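PDB 2ZAY: response regulator receiver protein from Desulfuromonas acetoxidans, which probably serves as a phosphoryl-accepting switch in two-component signalling, this chain being the CheY-like receiver domain of a longer protein. Local coordinates for residues Lys111-Ala115 with Ile116-Ala120. Sequence-based numbering, arbitrary orientation.
Sequences KPVNA and IRLSA
N114 caps the helix that starts at A115, its OD1 taking up two amide groups of the first turn, those of I116 and R117. R117 N reaches N114 OD1 at 3.1 Å, standing 37° out of the plane of the side-chain carbonyl; I116 N lies only 2.7 Å from N114 OD1, but its bond is strongly bent and weak. With CG swung anti to the backbone N (chi1 175°), the amide of N114 folds back over the end of the helix. The first two i to i+4 main-chain bonds of the helix follow, L118 N to N114 O at 2.8 Å and S119 N to A115 O at 3.0 Å. Were the N114 side chain cut back to an alanine, the amides of I116 and R117 would probably lose this acceptor and the first turn its clamp. V113 CG1 touches L118 CD2 at 3.7 Å. In the CheY-like receiver fold this is the junction where strand 107-110 gives way to the last helix. Helix 22-31 meets both apolar side chains, V113 at S24 and L118 at L28. A cis peptide joins K111 to P112, and K111 NZ forms a salt bridge with D15, consistent with the lysine and cis-proline that follow the fifth strand in receiver domains.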
ATOM      1  N   LYS A 111     -12.088   1.619   0.446  1.00 29.30           N
ATOM      2  CA  LYS A 111     -12.184   3.025   0.821  1.00 32.95           C
ATOM      3  C   LYS A 111     -13.674   3.272   1.087  1.00 35.36           C
ATOM      4  O   LYS A 111     -14.521   2.498   0.640  1.00 35.77           O
ATOM      5  CB  LYS A 111     -11.720   3.926  -0.333  1.00 32.90           C
ATOM      6  CG  LYS A 111     -10.218   3.959  -0.589  1.00 34.70           C
ATOM      7  CD  LYS A 111      -9.922   4.770  -1.846  1.00 37.46           C
ATOM      8  CE  LYS A 111      -8.597   5.528  -1.762  1.00 39.56           C
ATOM      9  NZ  LYS A 111      -7.427   4.643  -1.563  1.00 43.47           N
ATOM     10  N   PRO A 112     -14.016   4.340   1.829  1.00 37.48           N
ATOM     11  CA  PRO A 112     -13.093   5.307   2.425  1.00 38.32           C
ATOM     12  C   PRO A 112     -12.269   4.647   3.518  1.00 39.18           C
ATOM     13  O   PRO A 112     -12.716   3.700   4.165  1.00 39.55           O
ATOM     14  CB  PRO A 112     -14.028   6.391   2.960  1.00 39.21           C
ATOM     15  CG  PRO A 112     -15.254   5.621   3.314  1.00 38.74           C
ATOM     16  CD  PRO A 112     -15.412   4.714   2.122  1.00 37.36           C
ATOM     17  N   VAL A 113     -11.059   5.156   3.709  1.00 40.66           N
ATOM     18  CA  VAL A 113     -10.145   4.622   4.700  1.00 41.07           C
ATOM     19  C   VAL A 113     -10.443   5.096   6.115  1.00 40.98           C
ATOM     20  O   VAL A 113     -10.708   6.274   6.350  1.00 40.93           O
ATOM     21  CB  VAL A 113      -8.697   5.011   4.360  1.00 42.85           C
ATOM     22  CG1 VAL A 113      -7.741   4.439   5.398  1.00 44.05           C
ATOM     23  CG2 VAL A 113      -8.345   4.514   2.970  1.00 43.54           C
ATOM     24  N   ASN A 114     -10.409   4.159   7.051  1.00 39.85           N
ATOM     25  CA  ASN A 114     -10.624   4.464   8.451  1.00 38.90           C
ATOM     26  C   ASN A 114      -9.287   4.214   9.148  1.00 38.15           C
ATOM     27  O   ASN A 114      -8.770   3.097   9.139  1.00 37.28           O
ATOM     28  CB  ASN A 114     -11.704   3.561   9.039  1.00 40.43           C
ATOM     29  CG  ASN A 114     -11.871   3.763  10.530  1.00 42.23           C
ATOM     30  OD1 ASN A 114     -10.919   3.597  11.299  1.00 41.29           O
ATOM     31  ND2 ASN A 114     -13.079   4.127  10.950  1.00 43.13           N
ATOM     32  N   ALA A 115      -8.731   5.262   9.746  1.00 36.32           N
ATOM     33  CA  ALA A 115      -7.445   5.172  10.427  1.00 35.33           C
ATOM     34  C   ALA A 115      -7.316   4.029  11.438  1.00 33.14           C
ATOM     35  O   ALA A 115      -6.268   3.401  11.527  1.00 32.62           O
ATOM     36  CB  ALA A 115      -7.126   6.506  11.101  1.00 35.84           C
ATOM     37  N   ILE A 116      -8.370   3.756  12.204  1.00 32.26           N
ATOM     38  CA  ILE A 116      -8.316   2.680  13.197  1.00 31.94           C
ATOM     39  C   ILE A 116      -8.199   1.320  12.509  1.00 30.72           C
ATOM     40  O   ILE A 116      -7.422   0.459  12.929  1.00 30.34           O
ATOM     41  CB  ILE A 116      -9.575   2.683  14.101  1.00 33.63           C
ATOM     42  CG1 ILE A 116      -9.622   3.978  14.922  1.00 36.14           C
ATOM     43  CG2 ILE A 116      -9.559   1.479  15.033  1.00 32.18           C
ATOM     44  CD1 ILE A 116     -10.867   4.113  15.793  1.00 37.30           C
ATOM     45  N   ARG A 117      -8.973   1.146  11.446  1.00 30.26           N
ATOM     46  CA  ARG A 117      -8.980  -0.090  10.671  1.00 30.96           C
ATOM     47  C   ARG A 117      -7.650  -0.268   9.941  1.00 29.60           C
ATOM     48  O   ARG A 117      -7.051  -1.344   9.971  1.00 26.51           O
ATOM     49  CB  ARG A 117     -10.134  -0.047   9.663  1.00 35.03           C
ATOM     50  CG  ARG A 117     -10.375  -1.332   8.891  1.00 40.12           C
ATOM     51  CD  ARG A 117     -11.772  -1.317   8.260  1.00 43.54           C
ATOM     52  NE  ARG A 117     -12.796  -1.022   9.261  1.00 47.54           N
ATOM     53  CZ  ARG A 117     -14.105  -1.038   9.029  1.00 48.56           C
ATOM     54  NH1 ARG A 117     -14.566  -1.337   7.822  1.00 51.40           N
ATOM     55  NH2 ARG A 117     -14.955  -0.753  10.004  1.00 50.35           N
ATOM     56  N   LEU A 118      -7.186   0.797   9.297  1.00 28.35           N
ATOM     57  CA  LEU A 118      -5.931   0.741   8.552  1.00 28.21           C
ATOM     58  C   LEU A 118      -4.747   0.411   9.457  1.00 27.02           C
ATOM     59  O   LEU A 118      -3.907  -0.418   9.118  1.00 25.02           O
ATOM     60  CB  LEU A 118      -5.680   2.072   7.845  1.00 26.89           C
ATOM     61  CG  LEU A 118      -4.415   2.135   6.985  1.00 30.22           C
ATOM     62  CD1 LEU A 118      -4.440   1.023   5.935  1.00 28.62           C
ATOM     63  CD2 LEU A 118      -4.335   3.497   6.313  1.00 30.26           C
ATOM     64  N   SER A 119      -4.690   1.064  10.613  1.00 26.92           N
ATOM     65  CA  SER A 119      -3.613   0.834  11.565  1.00 26.96           C
ATOM     66  C   SER A 119      -3.540  -0.632  11.982  1.00 26.23           C
ATOM     67  O   SER A 119      -2.471  -1.241  11.947  1.00 26.77           O
ATOM     68  CB  SER A 119      -3.811   1.704  12.805  1.00 29.49           C
ATOM     69  OG  SER A 119      -2.818   1.422  13.778  1.00 35.00           O
ATOM     70  N   ALA A 120      -4.678  -1.190  12.385  1.00 23.55           N
ATOM     71  CA  ALA A 120      -4.736  -2.587  12.808  1.00 24.22           C
ATOM     72  C   ALA A 120      -4.354  -3.548  11.675  1.00 23.22           C
ATOM     73  O   ALA A 120      -3.695  -4.558  11.910  1.00 23.62           O
ATOM     74  CB  ALA A 120      -6.137  -2.914  13.316  1.00 26.40           C
TER